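Local coordinates for protein L-threonine-O-3-phosphate decarboxylase (Porphyromonas gingivalis, PDB 3FKD) that probably binds pyridoxal 5'-phosphate and decarboxylates L-threonine O-3-phosphate, as a dimer of the class I and II aminotransferase family, at residues A[154-159]-A[184-189]; A[130-135]-A[162-167]; A[46-51]-A[224-229]; A[204-209]-A[230-235]. All coordinates share one frame; numbering follows the deposited sequence.

Contact 1: residues A[154-159]-A[184-189]; sequences LLNDHP and KGRKNL
The last turn of helix 148-157, the helix of a beta-alpha-beta crossover, meets here the loop that leads into strand 189-194. Asn188 reaches across with its amide nitrogen, ND2, which lies 2.8 Å from Leu155 O and 3.3 Å from His158 O. Both hydrogen bonds are weak because the N-H groups point well off the line to the oxygens, and a third weak bond from ND2 goes to Thr161 O. The side chain gets there with CG in the crowded position between its own backbone N and carbonyl carbon (chi1 73°). Leu155 O is a natural target: the residue four places on is Pro159, which has no N-H to continue the helical pattern. One residue back, Leu154 O still receives His158 N at 3.0 Å, with a weak second bond from the ring nitrogen His158 ND1.

Leu155 fills the space beside this amide. Its CG packs at 3.7 Å on Arg186 CD, the two side chains crossing at about a right angle, while its CD1 stands 4.2 Å from Leu189 CB. The Arg186 chain is extended as far as CD and bends at chi3 (-44°); its NE is held by Asp182 O. At the guanidinium edge Asn156 ND2 approaches Arg186 NH2 to 3.3 Å, but both are donors, so no bond joins them; the two planes stand 50° apart. The chemistry thus rests on a single carboxamide shared among carbonyls where the helix ends, with Leu155 packed beside it and Arg186 CD lying against that leucine, rather than on any charge pairing.

Contact 2: residues A[130-135]-A[162-167]; sequences MDFCWL and TFVLDQ
Cys133 O is gripped twice from the neighbouring strand: Val164 N donates to it at 2.7 Å in the carbonyl plane, and the CA-H of Phe163 adds a contact with 3.3 Å between Phe163 CA and Cys133 O. Four more backbone bonds continue the parallel pairing of strands 132-136 and 162-166, from Thr162 N to Asp131 O at one end to Asp166 N to Leu135 O at the other; the straightest is Cys133 N to Thr162 O, 163° at the hydrogen. On one face Phe132 runs alongside Thr162, CD1 3.5 Å from Thr162 CB, and Val164 CB lies 4.2 Å over one face of the Trp134 ring. On the other, Phe163 receives Leu135 CD1 at its edge, 3.9 Å from Phe163 CD1. Cys133 SG makes an oblique sulfur-aromatic contact, 4.7 Å from the Phe163 ring centroid.

The two strands bracket helix 148-157 in a beta-alpha-beta unit at the middle of a seven-stranded sheet. Strand 91-96 flanks 132-136 and strand 189-194 flanks 162-166; helix 75-86 covers the Trp134 and Val164 face, while helix 148-157 sends Leu154 and Leu155 against Phe163.

Contact 3: residues A[46-51]-A[224-229]; sequences HYPEPD and TPWAVN
The indole of Trp226 is clasped on both faces. Pro50 CB sits over one, 4.2 Å from the centroid of the five-membered ring and 27° off its normal, a CH-pi contact, with Pro225 CB above the same face nearer the rim. Over the opposite face comes Tyr47, whose CD1 is 3.8 Å from Trp226 NE1; the two aromatic planes are inclined at 49°, an oblique meeting. At the ring edge, in its plane, Pro48 O approaches Trp226 CD1 to 3.2 Å. The backbone fixes the same residue: Trp226 N donates to Pro50 O at 3.1 Å, in the carbonyl plane and on a lone pair, at a positive phi of 52° for Trp226.

Both segments are irregular loops, the first leading to helix 53-62 and the second to helix 230-241, and they meet at the dimer interface of this aminotransferase-family fold. Trp226 O accepts a hydrogen bond from Arg205 NE of the second subunit, and Ala227 O one from Asn74 ND2 of that subunit; Tyr47 also packs on its His197.

Deeper in, Pro48 turns its ring toward the second loop, with CG 3.4 Å from Val228 O. A water joins the two loops by donating to Glu49 O at 2.8 Å and to Val228 O at 2.7 Å, while the Glu49 carboxylate turns away to Thr54.

Contact 4: residues A[204-209]-A[230-235]; sequences LRIGYI and ALAIEA
Leu204 leans onto the first turns of helix 230-241, from CB out to CD2. Its CB is 4.2 Å from Ala232 CB, its CG rests 4.0 Å from Ala232 CA, and its tip, CD2, touches Ala235 CB at 3.6 Å. The first two torsions (chi1 -107°, chi2 19°) lie away from staggered values as modelled, and they lay the branch across the helix. Ala232 and Ala235, three residues apart, fall on the same side of the helix, and their methyls give the leucine a low surface to lie against.

Ala232 CB is also met from the backbone and from the next hydrophobic side chain. Leu204 O comes within 3.3 Å of Ala232 CB, a packing contact; the polar partner of that oxygen is Asn229 ND2. Ile206, whose CG1 is anti to the backbone N (chi1 -163°), closes on the same methyl with its branch point, CB to Ala232 CB being 3.7 Å, and with CG2 at 4.0 Å from Ala232 CB.

No hydrogen bond passes directly between the segments. Asn229 couples them instead: its OD1 accepts from Ala232 N at the N-cap of the helix while its ND2 holds Leu204 O. Between the two hydrophobic residues, Arg205 bonds Pro202 O through NH1, with NE turned to Trp226 of the second subunit, and Leu231 packs on its counterpart there.

The arrangement is buried loop-to-helix packing in an aminotransferase-type fold: the residues just before strand 207-210 of the seven-stranded sheet are pressed against the start of a helix that also lies at the dimer interface.

The four contacts form two pairs. Contacts 1 and 2, with centres 11 Å apart, draw on helix 148-157 and strand 162-166 of one crossover and touch through Phe163, which meets Leu155 and Asn188. Contacts 3 and 4, 10 Å apart, meet through Asn229 and along Ile233, and both touch the second subunit. The pairs lie about 23 to 32 Å apart between centres. Along the chain, residues 46-51 and 224-229 enclose contacts 1 and 2, which close before contact 4 opens; contacts 3 and 4 cross, 204-209 preceding 224-229 and 230-235 following it. The seven-stranded sheet thus contains the strands of contact 2 and the strand leading out of contact 4, whose neighbouring loop and helix reach the second subunit.

Contact 1: residues A[154-159]-A[184-189]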
loop_
_atom_site.group_PDB
_atom_site.type_symbol
_atom_site.label_atom_id
_atom_site.label_comp_id
_atom_site.label_asym_id
_atom_site.label_seq_id
_atom_site.Cartn_x
_atom_site.Cartn_y
_atom_site.Cartn_z
ATOM N N LEU A 154 -15.228 5.687 28.947
ATOM C CA LEU A 154 -14.238 4.620 28.776
ATOM C C LEU A 154 -12.782 5.152 28.694
ATOM O O LEU A 154 -11.862 4.609 29.313
ATOM C CB LEU A 154 -14.534 3.821 27.511
ATOM C CG LEU A 154 -15.869 3.145 27.315
ATOM C CD1 LEU A 154 -16.149 3.029 25.843
ATOM C CD2 LEU A 154 -15.823 1.774 27.970
ATOM N N LEU A 155 -12.583 6.182 27.878
ATOM C CA LEU A 155 -11.292 6.821 27.739
ATOM C C LEU A 155 -10.839 7.289 29.096
ATOM O O LEU A 155 -9.690 7.107 29.481
ATOM C CB LEU A 155 -11.390 8.031 26.795
ATOM C CG LEU A 155 -11.314 7.873 25.264
ATOM C CD1 LEU A 155 -10.683 6.559 24.856
ATOM C CD2 LEU A 155 -12.649 8.004 24.635
ATOM N N ASN A 156 -11.765 7.900 29.821
ATOM C CA ASN A 156 -11.482 8.438 31.142
ATOM C C ASN A 156 -11.306 7.380 32.238
ATOM O O ASN A 156 -10.412 7.505 33.082
ATOM C CB ASN A 156 -12.553 9.448 31.530
ATOM C CG ASN A 156 -12.542 10.680 30.625
ATOM O OD1 ASN A 156 -13.594 11.205 30.262
ATOM N ND2 ASN A 156 -11.343 11.136 30.250
ATOM N N ASP A 157 -12.136 6.337 32.214
ATOM C CA ASP A 157 -12.107 5.302 33.249
ATOM C C ASP A 157 -10.934 4.365 33.108
ATOM O O ASP A 157 -10.468 3.831 34.107
ATOM C CB ASP A 157 -13.416 4.487 33.296
ATOM C CG ASP A 157 -14.606 5.336 33.665
ATOM O OD1 ASP A 157 -14.418 6.267 34.487
ATOM O OD2 ASP A 157 -15.716 5.089 33.124
ATOM N N HIS A 158 -10.458 4.168 31.879
ATOM C CA HIS A 158 -9.315 3.269 31.634
ATOM C C HIS A 158 -8.109 3.904 30.902
ATOM O O HIS A 158 -7.828 3.586 29.748
ATOM C CB HIS A 158 -9.779 2.020 30.884
ATOM C CG HIS A 158 -11.036 1.424 31.425
ATOM N ND1 HIS A 158 -12.260 1.591 30.815
ATOM C CD2 HIS A 158 -11.260 0.655 32.520
ATOM C CE1 HIS A 158 -13.186 0.949 31.511
ATOM N NE2 HIS A 158 -12.604 0.374 32.550
ATOM N N PRO A 159 -7.383 4.783 31.598
ATOM C CA PRO A 159 -6.164 5.467 31.150
ATOM C C PRO A 159 -5.113 4.534 30.563
ATOM O O PRO A 159 -4.274 4.937 29.761
ATOM C CB PRO A 159 -5.612 6.055 32.451
ATOM C CG PRO A 159 -6.805 6.283 33.272
ATOM C CD PRO A 159 -7.749 5.169 32.970
ATOM N N LYS A 184 -6.849 15.465 22.412
ATOM C CA LYS A 184 -6.228 16.546 23.172
ATOM C C LYS A 184 -6.387 16.402 24.683
ATOM O O LYS A 184 -7.512 16.415 25.199
ATOM C CB LYS A 184 -6.762 17.894 22.706
ATOM C CG LYS A 184 -6.461 18.173 21.253
ATOM C CD LYS A 184 -6.820 19.606 20.859
ATOM C CE LYS A 184 -6.353 19.885 19.464
ATOM N NZ LYS A 184 -7.295 20.802 18.792
ATOM N N GLY A 185 -5.252 16.283 25.376
ATOM C CA GLY A 185 -5.233 16.105 26.812
ATOM C C GLY A 185 -5.684 14.703 27.140
ATOM O O GLY A 185 -6.282 14.440 28.179
ATOM N N ARG A 186 -5.391 13.792 26.220
ATOM C CA ARG A 186 -5.868 12.422 26.280
ATOM C C ARG A 186 -4.860 11.633 25.485
ATOM O O ARG A 186 -4.573 11.949 24.334
ATOM C CB ARG A 186 -7.247 12.314 25.634
ATOM C CG ARG A 186 -8.043 11.133 26.104
ATOM C CD ARG A 186 -9.364 11.004 25.317
ATOM N NE ARG A 186 -10.035 12.283 25.136
ATOM C CZ ARG A 186 -10.865 12.807 26.017
ATOM N NH1 ARG A 186 -11.427 13.975 25.775
ATOM N NH2 ARG A 186 -11.119 12.166 27.143
ATOM N N LYS A 187 -4.306 10.607 26.109
ATOM C CA LYS A 187 -3.226 9.856 25.498
ATOM C C LYS A 187 -3.663 8.501 25.000
ATOM O O LYS A 187 -2.981 7.897 24.178
ATOM C CB LYS A 187 -2.099 9.699 26.491
ATOM C CG LYS A 187 -0.912 10.482 26.068
ATOM C CD LYS A 187 -0.797 10.337 24.553
ATOM C CE LYS A 187 0.656 10.167 24.098
ATOM N NZ LYS A 187 0.715 9.286 22.897
ATOM N N ASN A 188 -4.821 8.062 25.490
ATOM C CA ASN A 188 -5.328 6.708 25.300
ATOM C C ASN A 188 -6.395 6.573 24.183
ATOM O O ASN A 188 -7.116 5.573 24.105
ATOM C CB ASN A 188 -5.884 6.175 26.638
ATOM C CG ASN A 188 -7.211 6.820 27.014
ATOM O OD1 ASN A 188 -7.402 8.031 26.858
ATOM N ND2 ASN A 188 -8.151 5.999 27.483
ATOM N N LEU A 189 -6.453 7.579 23.318
ATOM C CA LEU A 189 -7.337 7.584 22.149
ATOM C C LEU A 189 -6.556 7.611 20.821
ATOM O O LEU A 189 -5.667 8.434 20.634
ATOM C CB LEU A 189 -8.289 8.788 22.228
ATOM C CG LEU A 189 -9.167 8.963 21.010
ATOM C CD1 LEU A 189 -10.058 7.788 20.871
ATOM C CD2 LEU A 189 -9.968 10.250 21.124
#

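Contact 2: residues A[130-135]-A[162-167]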
loop_
_atom_site.group_PDB
_atom_site.type_symbol
_atom_site.label_atom_id
_atom_site.label_comp_id
_atom_site.label_asym_id
_atom_site.label_seq_id
_atom_site.Cartn_x
_atom_site.Cartn_y
_atom_site.Cartn_z
HETATM N N MSE A 130 -5.395 -4.790 29.722
HETATM C CA MSE A 130 -5.646 -4.590 28.298
HETATM C C MSE A 130 -4.854 -3.412 27.784
HETATM O O MSE A 130 -5.077 -2.278 28.198
HETATM C CB MSE A 130 -7.128 -4.300 28.044
HETATM C CG MSE A 130 -8.023 -5.490 28.122
HETATM SE SE MSE A 130 -7.329 -7.115 27.242
HETATM C CE MSE A 130 -8.928 -8.175 27.578
ATOM N N ASP A 131 -3.948 -3.637 26.862
ATOM C CA ASP A 131 -3.167 -2.487 26.436
ATOM C C ASP A 131 -3.940 -1.737 25.338
ATOM O O ASP A 131 -3.871 -0.507 25.210
ATOM C CB ASP A 131 -1.734 -2.902 26.050
ATOM C CG ASP A 131 -1.086 -3.849 27.111
ATOM O OD1 ASP A 131 -1.182 -3.566 28.337
ATOM O OD2 ASP A 131 -0.502 -4.888 26.718
ATOM N N PHE A 132 -4.725 -2.496 24.587
ATOM C CA PHE A 132 -5.518 -1.941 23.524
ATOM C C PHE A 132 -6.905 -2.510 23.546
ATOM O O PHE A 132 -7.116 -3.675 23.886
ATOM C CB PHE A 132 -4.872 -2.223 22.172
ATOM C CG PHE A 132 -3.553 -1.545 21.998
ATOM C CD1 PHE A 132 -3.490 -0.222 21.605
ATOM C CD2 PHE A 132 -2.375 -2.219 22.265
ATOM C CE1 PHE A 132 -2.278 0.406 21.458
ATOM C CE2 PHE A 132 -1.157 -1.599 22.137
ATOM C CZ PHE A 132 -1.103 -0.288 21.729
ATOM N N CYS A 133 -7.847 -1.641 23.185
ATOM C CA CYS A 133 -9.212 -2.010 22.926
ATOM C C CYS A 133 -9.631 -1.470 21.555
ATOM O O CYS A 133 -9.488 -0.281 21.274
ATOM C CB CYS A 133 -10.120 -1.460 24.022
ATOM S SG CYS A 133 -11.830 -1.865 23.757
ATOM N N TRP A 134 -10.175 -2.353 20.725
ATOM C CA TRP A 134 -10.458 -2.055 19.330
ATOM C C TRP A 134 -11.969 -1.931 19.044
ATOM O O TRP A 134 -12.717 -2.914 19.056
ATOM C CB TRP A 134 -9.817 -3.125 18.436
ATOM C CG TRP A 134 -8.279 -3.258 18.563
ATOM C CD1 TRP A 134 -7.561 -3.680 19.665
ATOM C CD2 TRP A 134 -7.301 -3.000 17.540
ATOM N NE1 TRP A 134 -6.210 -3.678 19.386
ATOM C CE2 TRP A 134 -6.025 -3.297 18.090
ATOM C CE3 TRP A 134 -7.386 -2.575 16.208
ATOM C CZ2 TRP A 134 -4.850 -3.159 17.367
ATOM C CZ3 TRP A 134 -6.209 -2.428 15.479
ATOM C CH2 TRP A 134 -4.947 -2.726 16.073
ATOM N N LEU A 135 -12.426 -0.716 18.792
ATOM C CA LEU A 135 -13.841 -0.492 18.539
ATOM C C LEU A 135 -14.084 0.140 17.193
ATOM O O LEU A 135 -13.185 0.700 16.558
ATOM C CB LEU A 135 -14.447 0.376 19.631
ATOM C CG LEU A 135 -14.165 -0.266 20.986
ATOM C CD1 LEU A 135 -14.334 0.723 22.112
ATOM C CD2 LEU A 135 -15.033 -1.516 21.169
ATOM N N THR A 162 -5.220 1.908 25.573
ATOM C CA THR A 162 -5.361 2.692 24.381
ATOM C C THR A 162 -6.557 2.193 23.595
ATOM O O THR A 162 -6.657 1.020 23.246
ATOM C CB THR A 162 -4.097 2.624 23.535
ATOM O OG1 THR A 162 -3.016 3.155 24.304
ATOM C CG2 THR A 162 -4.279 3.445 22.254
ATOM N N PHE A 163 -7.483 3.086 23.332
ATOM C CA PHE A 163 -8.644 2.689 22.539
ATOM C C PHE A 163 -8.381 2.970 21.064
ATOM O O PHE A 163 -8.115 4.100 20.692
ATOM C CB PHE A 163 -9.928 3.376 23.047
ATOM C CG PHE A 163 -10.403 2.834 24.347
ATOM C CD1 PHE A 163 -11.352 1.836 24.387
ATOM C CD2 PHE A 163 -9.848 3.266 25.535
ATOM C CE1 PHE A 163 -11.765 1.310 25.596
ATOM C CE2 PHE A 163 -10.259 2.730 26.758
ATOM C CZ PHE A 163 -11.221 1.764 26.783
ATOM N N VAL A 164 -8.411 1.939 20.231
ATOM C CA VAL A 164 -8.281 2.186 18.812
ATOM C C VAL A 164 -9.669 2.205 18.168
ATOM O O VAL A 164 -10.412 1.196 18.126
ATOM C CB VAL A 164 -7.306 1.225 18.101
ATOM C CG1 VAL A 164 -7.112 1.667 16.649
ATOM C CG2 VAL A 164 -5.937 1.164 18.844
ATOM N N LEU A 165 -10.015 3.390 17.682
ATOM C CA LEU A 165 -11.365 3.652 17.196
ATOM C C LEU A 165 -11.382 3.770 15.668
ATOM O O LEU A 165 -11.033 4.801 15.138
ATOM C CB LEU A 165 -11.897 4.937 17.845
ATOM C CG LEU A 165 -13.364 5.019 18.240
ATOM C CD1 LEU A 165 -13.686 6.409 18.810
ATOM C CD2 LEU A 165 -14.256 4.683 17.047
ATOM N N ASP A 166 -11.759 2.689 14.991
ATOM C CA ASP A 166 -12.103 2.692 13.576
ATOM C C ASP A 166 -13.219 3.682 13.345
ATOM O O ASP A 166 -14.354 3.478 13.804
ATOM C CB ASP A 166 -12.526 1.292 13.101
ATOM C CG ASP A 166 -12.553 1.161 11.567
ATOM O OD1 ASP A 166 -12.483 2.204 10.873
ATOM O OD2 ASP A 166 -12.624 0.006 11.049
ATOM N N GLN A 167 -12.876 4.773 12.664
ATOM C CA GLN A 167 -13.825 5.831 12.317
ATOM C C GLN A 167 -14.298 5.773 10.863
ATOM O O GLN A 167 -14.765 6.779 10.320
ATOM C CB GLN A 167 -13.162 7.174 12.555
ATOM C CG GLN A 167 -12.697 7.361 13.956
ATOM C CD GLN A 167 -13.823 7.768 14.872
ATOM O OE1 GLN A 167 -14.640 6.937 15.263
ATOM N NE2 GLN A 167 -13.880 9.052 15.215
#

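Contact 3: residues A[46-51]-A[224-229]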
loop_
_atom_site.group_PDB
_atom_site.type_symbol
_atom_site.label_atom_id
_atom_site.label_comp_id
_atom_site.label_asym_id
_atom_site.label_seq_id
_atom_site.Cartn_x
_atom_site.Cartn_y
_atom_site.Cartn_z
ATOM N N HIS A 46 5.600 10.629 -11.310
ATOM C CA HIS A 46 6.547 11.064 -10.296
ATOM C C HIS A 46 6.272 10.414 -8.940
ATOM O O HIS A 46 5.132 10.109 -8.580
ATOM C CB HIS A 46 6.604 12.586 -10.223
ATOM C CG HIS A 46 6.660 13.230 -11.577
ATOM N ND1 HIS A 46 5.741 14.174 -12.000
ATOM C CD2 HIS A 46 7.481 13.010 -12.633
ATOM C CE1 HIS A 46 6.025 14.545 -13.237
ATOM N NE2 HIS A 46 7.073 13.849 -13.646
ATOM N N TYR A 47 7.341 10.156 -8.208
ATOM C CA TYR A 47 7.191 9.660 -6.870
ATOM C C TYR A 47 6.190 10.579 -6.178
ATOM O O TYR A 47 6.134 11.751 -6.487
ATOM C CB TYR A 47 8.561 9.607 -6.180
ATOM C CG TYR A 47 9.366 8.422 -6.692
ATOM C CD1 TYR A 47 9.224 7.158 -6.120
ATOM C CD2 TYR A 47 10.220 8.558 -7.782
ATOM C CE1 TYR A 47 9.906 6.093 -6.599
ATOM C CE2 TYR A 47 10.888 7.490 -8.280
ATOM C CZ TYR A 47 10.747 6.249 -7.673
ATOM O OH TYR A 47 11.469 5.162 -8.147
ATOM N N PRO A 48 5.358 10.034 -5.276
ATOM C CA PRO A 48 4.626 10.974 -4.424
ATOM C C PRO A 48 5.576 11.489 -3.359
ATOM O O PRO A 48 6.653 10.917 -3.155
ATOM C CB PRO A 48 3.561 10.105 -3.755
ATOM C CG PRO A 48 3.948 8.687 -4.037
ATOM C CD PRO A 48 5.216 8.644 -4.828
ATOM N N GLU A 49 5.191 12.535 -2.655
ATOM C CA GLU A 49 5.920 12.831 -1.431
ATOM C C GLU A 49 6.046 11.498 -0.679
ATOM O O GLU A 49 5.081 10.765 -0.586
ATOM C CB GLU A 49 5.229 13.925 -0.606
ATOM C CG GLU A 49 5.010 15.211 -1.413
ATOM C CD GLU A 49 4.199 16.262 -0.663
ATOM O OE1 GLU A 49 4.073 16.153 0.578
ATOM O OE2 GLU A 49 3.687 17.206 -1.319
ATOM N N PRO A 50 7.250 11.176 -0.197
ATOM C CA PRO A 50 7.580 9.909 0.462
ATOM C C PRO A 50 6.739 9.807 1.702
ATOM O O PRO A 50 6.441 8.766 2.277
ATOM C CB PRO A 50 9.036 10.123 0.915
ATOM C CG PRO A 50 9.524 11.301 0.148
ATOM C CD PRO A 50 8.357 12.141 -0.146
ATOM N N ASP A 51 6.394 11.008 2.099
ATOM C CA ASP A 51 5.762 11.338 3.346
ATOM C C ASP A 51 4.229 11.589 3.224
ATOM O O ASP A 51 3.539 11.697 4.227
ATOM C CB ASP A 51 6.431 12.658 3.775
ATOM C CG ASP A 51 6.172 12.983 5.185
ATOM O OD1 ASP A 51 5.455 12.169 5.839
ATOM O OD2 ASP A 51 6.667 14.035 5.640
ATOM N N THR A 224 7.220 3.344 6.009
ATOM C CA THR A 224 8.020 3.099 4.821
ATOM C C THR A 224 7.711 4.180 3.813
ATOM O O THR A 224 6.568 4.543 3.668
ATOM C CB THR A 224 7.748 1.674 4.261
ATOM O OG1 THR A 224 6.530 1.628 3.522
ATOM C CG2 THR A 224 7.641 0.643 5.414
ATOM N N PRO A 225 8.735 4.725 3.125
ATOM C CA PRO A 225 8.448 5.866 2.228
ATOM C C PRO A 225 7.722 5.467 0.956
ATOM O O PRO A 225 7.858 4.328 0.508
ATOM C CB PRO A 225 9.852 6.425 1.862
ATOM C CG PRO A 225 10.823 5.313 2.167
ATOM C CD PRO A 225 10.122 4.225 2.981
ATOM N N TRP A 226 7.015 6.438 0.363
ATOM C CA TRP A 226 6.165 6.217 -0.794
ATOM C C TRP A 226 5.171 5.044 -0.573
ATOM O O TRP A 226 4.838 4.287 -1.504
ATOM C CB TRP A 226 6.973 6.025 -2.083
ATOM C CG TRP A 226 8.214 6.852 -2.223
ATOM C CD1 TRP A 226 8.299 8.197 -2.508
ATOM C CD2 TRP A 226 9.562 6.372 -2.160
ATOM N NE1 TRP A 226 9.618 8.583 -2.595
ATOM C CE2 TRP A 226 10.416 7.488 -2.368
ATOM C CE3 TRP A 226 10.134 5.112 -1.911
ATOM C CZ2 TRP A 226 11.811 7.378 -2.352
ATOM C CZ3 TRP A 226 11.498 4.996 -1.879
ATOM C CH2 TRP A 226 12.339 6.136 -2.111
ATOM N N ALA A 227 4.678 4.915 0.655
ATOM C CA ALA A 227 3.627 3.929 0.963
ATOM C C ALA A 227 2.210 4.355 0.504
ATOM O O ALA A 227 1.336 3.491 0.319
ATOM C CB ALA A 227 3.615 3.625 2.425
ATOM N N VAL A 228 2.013 5.662 0.309
ATOM C CA VAL A 228 0.733 6.204 -0.166
ATOM C C VAL A 228 0.850 6.694 -1.609
ATOM O O VAL A 228 1.580 7.652 -1.882
ATOM C CB VAL A 228 0.221 7.368 0.744
ATOM C CG1 VAL A 228 -1.118 7.825 0.291
ATOM C CG2 VAL A 228 0.154 6.908 2.207
ATOM N N ASN A 229 0.137 6.040 -2.517
ATOM C CA ASN A 229 0.292 6.329 -3.927
ATOM C C ASN A 229 -0.275 7.713 -4.343
ATOM O O ASN A 229 -1.098 8.313 -3.629
ATOM C CB ASN A 229 -0.275 5.187 -4.786
ATOM C CG ASN A 229 -1.806 5.113 -4.742
ATOM O OD1 ASN A 229 -2.486 5.874 -5.433
ATOM N ND2 ASN A 229 -2.348 4.218 -3.892
HETATM O O HOH W 1 3.589 8.425 -0.259
#

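Contact 4: residues A[204-209]-A[230-235]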
loop_
_atom_site.group_PDB
_atom_site.type_symbol
_atom_site.label_atom_id
_atom_site.label_comp_id
_atom_site.label_asym_id
_atom_site.label_seq_id
_atom_site.Cartn_x
_atom_site.Cartn_y
_atom_site.Cartn_z
ATOM N N LEU A 204 -8.505 3.149 -4.326
ATOM C CA LEU A 204 -7.420 4.087 -4.188
ATOM C C LEU A 204 -6.509 3.802 -3.009
ATOM O O LEU A 204 -5.358 4.224 -3.011
ATOM C CB LEU A 204 -7.963 5.510 -4.084
ATOM C CG LEU A 204 -7.798 6.448 -5.275
ATOM C CD1 LEU A 204 -7.520 5.630 -6.508
ATOM C CD2 LEU A 204 -9.052 7.323 -5.463
ATOM N N ARG A 205 -7.021 3.080 -2.017
ATOM C CA ARG A 205 -6.246 2.716 -0.816
ATOM C C ARG A 205 -5.688 3.903 -0.080
ATOM O O ARG A 205 -4.510 4.112 -0.103
ATOM C CB ARG A 205 -5.091 1.766 -1.156
ATOM C CG ARG A 205 -5.474 0.610 -2.128
ATOM C CD ARG A 205 -6.695 -0.285 -1.683
ATOM N NE ARG A 205 -6.524 -0.856 -0.362
ATOM C CZ ARG A 205 -7.306 -0.611 0.690
ATOM N NH1 ARG A 205 -8.365 0.191 0.588
ATOM N NH2 ARG A 205 -7.042 -1.194 1.862
ATOM N N ILE A 206 -6.524 4.674 0.600
ATOM C CA ILE A 206 -6.008 5.801 1.341
ATOM C C ILE A 206 -6.821 5.970 2.663
ATOM O O ILE A 206 -8.024 5.711 2.690
ATOM C CB ILE A 206 -5.828 7.058 0.407
ATOM C CG1 ILE A 206 -4.911 8.111 1.027
ATOM C CG2 ILE A 206 -7.159 7.676 -0.125
ATOM C CD1 ILE A 206 -5.284 8.530 2.391
ATOM N N GLY A 207 -6.132 6.321 3.760
ATOM C CA GLY A 207 -6.727 6.477 5.070
ATOM C C GLY A 207 -5.733 7.158 5.974
ATOM O O GLY A 207 -4.656 7.507 5.521
ATOM N N TYR A 208 -6.054 7.371 7.241
ATOM C CA TYR A 208 -5.066 7.999 8.105
ATOM C C TYR A 208 -5.211 7.750 9.611
ATOM O O TYR A 208 -6.289 7.427 10.099
ATOM C CB TYR A 208 -4.913 9.508 7.811
ATOM C CG TYR A 208 -6.154 10.337 8.017
ATOM C CD1 TYR A 208 -6.434 10.913 9.254
ATOM C CD2 TYR A 208 -7.041 10.552 6.975
ATOM C CE1 TYR A 208 -7.584 11.662 9.457
ATOM C CE2 TYR A 208 -8.166 11.303 7.153
ATOM C CZ TYR A 208 -8.439 11.859 8.399
ATOM O OH TYR A 208 -9.563 12.609 8.565
ATOM N N ILE A 209 -4.088 7.904 10.328
ATOM C CA ILE A 209 -4.074 7.796 11.790
ATOM C C ILE A 209 -4.044 9.168 12.478
ATOM O O ILE A 209 -3.300 10.060 12.070
ATOM C CB ILE A 209 -2.905 6.910 12.286
ATOM C CG1 ILE A 209 -2.948 5.553 11.601
ATOM C CG2 ILE A 209 -2.968 6.718 13.783
ATOM C CD1 ILE A 209 -1.766 4.641 11.913
ATOM N N ALA A 230 0.195 8.183 -5.503
ATOM C CA ALA A 230 0.079 9.583 -5.944
ATOM C C ALA A 230 -1.321 10.014 -6.263
ATOM O O ALA A 230 -1.727 11.097 -5.889
ATOM C CB ALA A 230 1.009 9.865 -7.176
ATOM N N LEU A 231 -2.048 9.166 -6.977
ATOM C CA LEU A 231 -3.425 9.447 -7.340
ATOM C C LEU A 231 -4.288 9.495 -6.110
ATOM O O LEU A 231 -5.210 10.298 -6.066
ATOM C CB LEU A 231 -3.974 8.371 -8.249
ATOM C CG LEU A 231 -3.516 8.436 -9.691
ATOM C CD1 LEU A 231 -4.001 7.156 -10.370
ATOM C CD2 LEU A 231 -4.002 9.739 -10.420
ATOM N N ALA A 232 -4.011 8.628 -5.135
ATOM C CA ALA A 232 -4.772 8.623 -3.883
ATOM C C ALA A 232 -4.577 9.919 -3.137
ATOM O O ALA A 232 -5.534 10.464 -2.573
ATOM C CB ALA A 232 -4.422 7.402 -2.972
ATOM N N ILE A 233 -3.345 10.415 -3.126
ATOM C CA ILE A 233 -3.030 11.669 -2.439
ATOM C C ILE A 233 -3.876 12.774 -3.081
ATOM O O ILE A 233 -4.429 13.643 -2.406
ATOM C CB ILE A 233 -1.478 12.004 -2.451
ATOM C CG1 ILE A 233 -0.772 11.356 -1.241
ATOM C CG2 ILE A 233 -1.245 13.469 -2.350
ATOM C CD1 ILE A 233 0.673 10.876 -1.507
ATOM N N GLU A 234 -4.002 12.655 -4.394
ATOM C CA GLU A 234 -4.652 13.626 -5.242
ATOM C C GLU A 234 -6.194 13.596 -5.071
ATOM O O GLU A 234 -6.831 14.643 -4.984
ATOM C CB GLU A 234 -4.205 13.368 -6.684
ATOM C CG GLU A 234 -4.706 14.332 -7.698
ATOM C CD GLU A 234 -4.096 15.741 -7.607
ATOM O OE1 GLU A 234 -3.136 15.958 -6.858
ATOM O OE2 GLU A 234 -4.602 16.641 -8.321
ATOM N N ALA A 235 -6.764 12.396 -4.975
ATOM C CA ALA A 235 -8.184 12.237 -4.691
ATOM C C ALA A 235 -8.536 12.829 -3.342
ATOM O O ALA A 235 -9.513 13.577 -3.210
ATOM C CB ALA A 235 -8.588 10.773 -4.744
#